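Local coordinates for thioredoxin (TrxA-1) (Sulfolobus solfataricus, PDB 3TCO), which probably reduces protein disulfides through a redox-active pair of cysteines, as other thioredoxins do, at residues A[22-28]-A[78-84]. Residue numbers count along the deposited sequence, not the author numbering.
Sequences KLVLVDC and TTLIFVN. With EDO (1,2-ethanediol), chain E.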
loop_
_atom_site.group_PDB
_atom_site.type_symbol
_atom_site.label_atom_id
_atom_site.label_comp_id
_atom_site.label_asym_id
_atom_site.label_seq_id
_atom_site.Cartn_x
_atom_site.Cartn_y
_atom_site.Cartn_z
ATOM N N LYS A 22 -11.106 -4.626 -6.574
ATOM C CA LYS A 22 -11.923 -4.210 -5.438
ATOM C C LYS A 22 -11.132 -3.595 -4.287
ATOM O O LYS A 22 -11.478 -2.523 -3.802
ATOM C CB LYS A 22 -12.759 -5.378 -4.900
ATOM C CG LYS A 22 -13.490 -5.013 -3.612
ATOM C CD LYS A 22 -14.358 -6.151 -3.081
ATOM C CE LYS A 22 -15.024 -5.729 -1.779
ATOM N NZ LYS A 22 -16.062 -6.691 -1.323
ATOM N N LEU A 23 -10.087 -4.286 -3.835
ATOM C CA LEU A 23 -9.275 -3.786 -2.739
ATOM C C LEU A 23 -7.823 -3.654 -3.153
ATOM O O LEU A 23 -7.186 -4.628 -3.585
ATOM C CB LEU A 23 -9.374 -4.712 -1.512
ATOM C CG LEU A 23 -8.354 -4.441 -0.389
ATOM C CD1 LEU A 23 -8.615 -3.059 0.236
ATOM C CD2 LEU A 23 -8.457 -5.514 0.697
ATOM N N VAL A 24 -7.295 -2.445 -3.000
ATOM C CA VAL A 24 -5.910 -2.180 -3.353
ATOM C C VAL A 24 -5.248 -1.374 -2.245
ATOM O O VAL A 24 -5.762 -0.329 -1.833
ATOM C CB VAL A 24 -5.791 -1.371 -4.666
ATOM C CG1 VAL A 24 -4.312 -1.144 -5.001
ATOM C CG2 VAL A 24 -6.470 -2.121 -5.829
ATOM N N LEU A 25 -4.125 -1.882 -1.746
ATOM C CA LEU A 25 -3.365 -1.196 -0.705
ATOM C C LEU A 25 -2.114 -0.648 -1.360
ATOM O O LEU A 25 -1.612 -1.216 -2.330
ATOM C CB LEU A 25 -2.980 -2.152 0.435
ATOM C CG LEU A 25 -4.143 -2.705 1.267
ATOM C CD1 LEU A 25 -4.684 -3.981 0.616
ATOM C CD2 LEU A 25 -3.653 -3.011 2.676
ATOM N N VAL A 26 -1.606 0.456 -0.832
ATOM C CA VAL A 26 -0.416 1.066 -1.405
ATOM C C VAL A 26 0.562 1.459 -0.311
ATOM O O VAL A 26 0.315 2.408 0.429
ATOM C CB VAL A 26 -0.766 2.342 -2.229
ATOM C CG1 VAL A 26 0.494 2.862 -2.933
ATOM C CG2 VAL A 26 -1.859 2.039 -3.247
ATOM N N ASP A 27 1.654 0.710 -0.200
ATOM C CA ASP A 27 2.684 0.991 0.796
ATOM C C ASP A 27 3.609 2.056 0.183
ATOM O O ASP A 27 4.338 1.783 -0.761
ATOM C CB ASP A 27 3.460 -0.298 1.127
ATOM C CG ASP A 27 4.732 -0.042 1.947
ATOM O OD1 ASP A 27 4.852 1.010 2.599
ATOM O OD2 ASP A 27 5.611 -0.917 1.943
ATOM N N CYS A 28 3.506 3.281 0.687
ATOM C CA CYS A 28 4.331 4.391 0.215
ATOM C C CYS A 28 5.620 4.321 1.040
ATOM O O CYS A 28 5.598 4.449 2.270
ATOM C CB CYS A 28 3.576 5.699 0.431
ATOM S SG CYS A 28 1.976 5.750 -0.482
ATOM N N THR A 78 3.401 5.130 4.775
ATOM C CA THR A 78 1.975 5.431 4.766
ATOM C C THR A 78 1.348 4.359 3.891
ATOM O O THR A 78 1.863 4.051 2.816
ATOM C CB THR A 78 1.639 6.794 4.134
ATOM O OG1 THR A 78 2.013 7.847 5.034
ATOM C CG2 THR A 78 0.143 6.876 3.849
ATOM N N THR A 79 0.242 3.790 4.349
ATOM C CA THR A 79 -0.431 2.764 3.574
ATOM C C THR A 79 -1.814 3.267 3.181
ATOM O O THR A 79 -2.712 3.376 4.025
ATOM C CB THR A 79 -0.576 1.460 4.391
ATOM O OG1 THR A 79 0.718 1.015 4.825
ATOM C CG2 THR A 79 -1.185 0.379 3.542
ATOM N N LEU A 80 -1.971 3.598 1.904
ATOM C CA LEU A 80 -3.247 4.067 1.380
ATOM C C LEU A 80 -4.107 2.834 1.167
ATOM O O LEU A 80 -3.586 1.776 0.789
ATOM C CB LEU A 80 -3.047 4.748 0.026
ATOM C CG LEU A 80 -2.019 5.887 -0.016
ATOM C CD1 LEU A 80 -1.842 6.364 -1.469
ATOM C CD2 LEU A 80 -2.491 7.015 0.895
ATOM N N ILE A 81 -5.406 2.960 1.415
ATOM C CA ILE A 81 -6.310 1.842 1.189
ATOM C C ILE A 81 -7.454 2.278 0.274
ATOM O O ILE A 81 -8.188 3.230 0.568
ATOM C CB ILE A 81 -6.872 1.283 2.508
ATOM C CG1 ILE A 81 -5.693 0.843 3.401
ATOM C CG2 ILE A 81 -7.819 0.097 2.206
ATOM C CD1 ILE A 81 -6.084 0.273 4.713
ATOM N N PHE A 82 -7.585 1.575 -0.845
ATOM C CA PHE A 82 -8.620 1.879 -1.832
ATOM C C PHE A 82 -9.603 0.733 -1.953
ATOM O O PHE A 82 -9.194 -0.421 -2.050
ATOM C CB PHE A 82 -8.005 2.105 -3.215
ATOM C CG PHE A 82 -7.119 3.318 -3.305
ATOM C CD1 PHE A 82 -5.765 3.241 -2.970
ATOM C CD2 PHE A 82 -7.640 4.537 -3.726
ATOM C CE1 PHE A 82 -4.935 4.376 -3.059
ATOM C CE2 PHE A 82 -6.815 5.680 -3.815
ATOM C CZ PHE A 82 -5.468 5.590 -3.481
ATOM N N VAL A 83 -10.893 1.057 -1.971
ATOM C CA VAL A 83 -11.936 0.050 -2.124
ATOM C C VAL A 83 -12.894 0.568 -3.193
ATOM O O VAL A 83 -13.391 1.688 -3.103
ATOM C CB VAL A 83 -12.688 -0.203 -0.787
ATOM C CG1 VAL A 83 -13.873 -1.167 -1.011
ATOM C CG2 VAL A 83 -11.728 -0.798 0.240
ATOM N N ASN A 84 -13.140 -0.254 -4.203
ATOM C CA ASN A 84 -14.009 0.130 -5.311
ATOM C C ASN A 84 -13.539 1.430 -5.955
ATOM O O ASN A 84 -14.341 2.306 -6.287
ATOM C CB ASN A 84 -15.469 0.253 -4.858
ATOM C CG ASN A 84 -16.043 -1.076 -4.409
ATOM O OD1 ASN A 84 -15.803 -2.104 -5.046
ATOM N ND2 ASN A 84 -16.804 -1.069 -3.316
HETATM C C1 EDO E . -16.053 3.179 -1.466
HETATM O O1 EDO E . -15.562 2.946 -2.787
HETATM C C2 EDO E . -16.344 1.838 -0.791
HETATM O O2 EDO E . -17.311 1.124 -1.567
#
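The contact joins two central strands of the thioredoxin fold, at the point where its mixed sheet turns from parallel to antiparallel. Strand 23-28 pairs with strand 55-60 in parallel through Leu23, Leu25 and Asp27. Along its other edge it meets strand 78-83 in antiparallel fashion, burying 626 Å².

Val24 and Phe82 form a hydrogen-bonded pair, with Val24 N to Phe82 O at 2.9 Å and Phe82 N to Val24 O at 2.8 Å. Val26 and Leu80 repeat the pattern, with Val26 N to Leu80 O at 2.9 Å and Leu80 N to Val26 O at 3.0 Å. At the Cys28 end the ladder loosens: Cys28 N reaches Thr78 O at 2.8 Å, but the return bond from Thr78 N to Cys28 O is weak at 3.4 Å. Between these pairs, CA-H...O contacts such as Leu25 CA to Leu80 O at 3.3 Å add to the ladder.

Val24, Val26, Cys28, Leu80 and Phe82 share one face of the sheet. Val26 CG2 lies 3.9 Å from Phe82 CE1, and helix 14-20 packs on this face. Leu23, Leu25, Ile81 and Val83 lie on the opposite face, against helix 97-107. Asp27 is also there, buried near the Cys33-Cys36 disulfide without touching it, consistent with the proton-transfer role proposed for this aspartate in thioredoxins. Thr79 OG1 is hydrogen-bonded to Tyr39.

Past the strand ends, Asn84 N donates to Lys22 O at 2.8 Å. A 1,2-ethanediol, probably from the crystallisation liquor, donates a hydrogen bond from O1 to Val83 O at 2.5 Å, and its O2 accepts one from Asn84 ND2 at 2.9 Å.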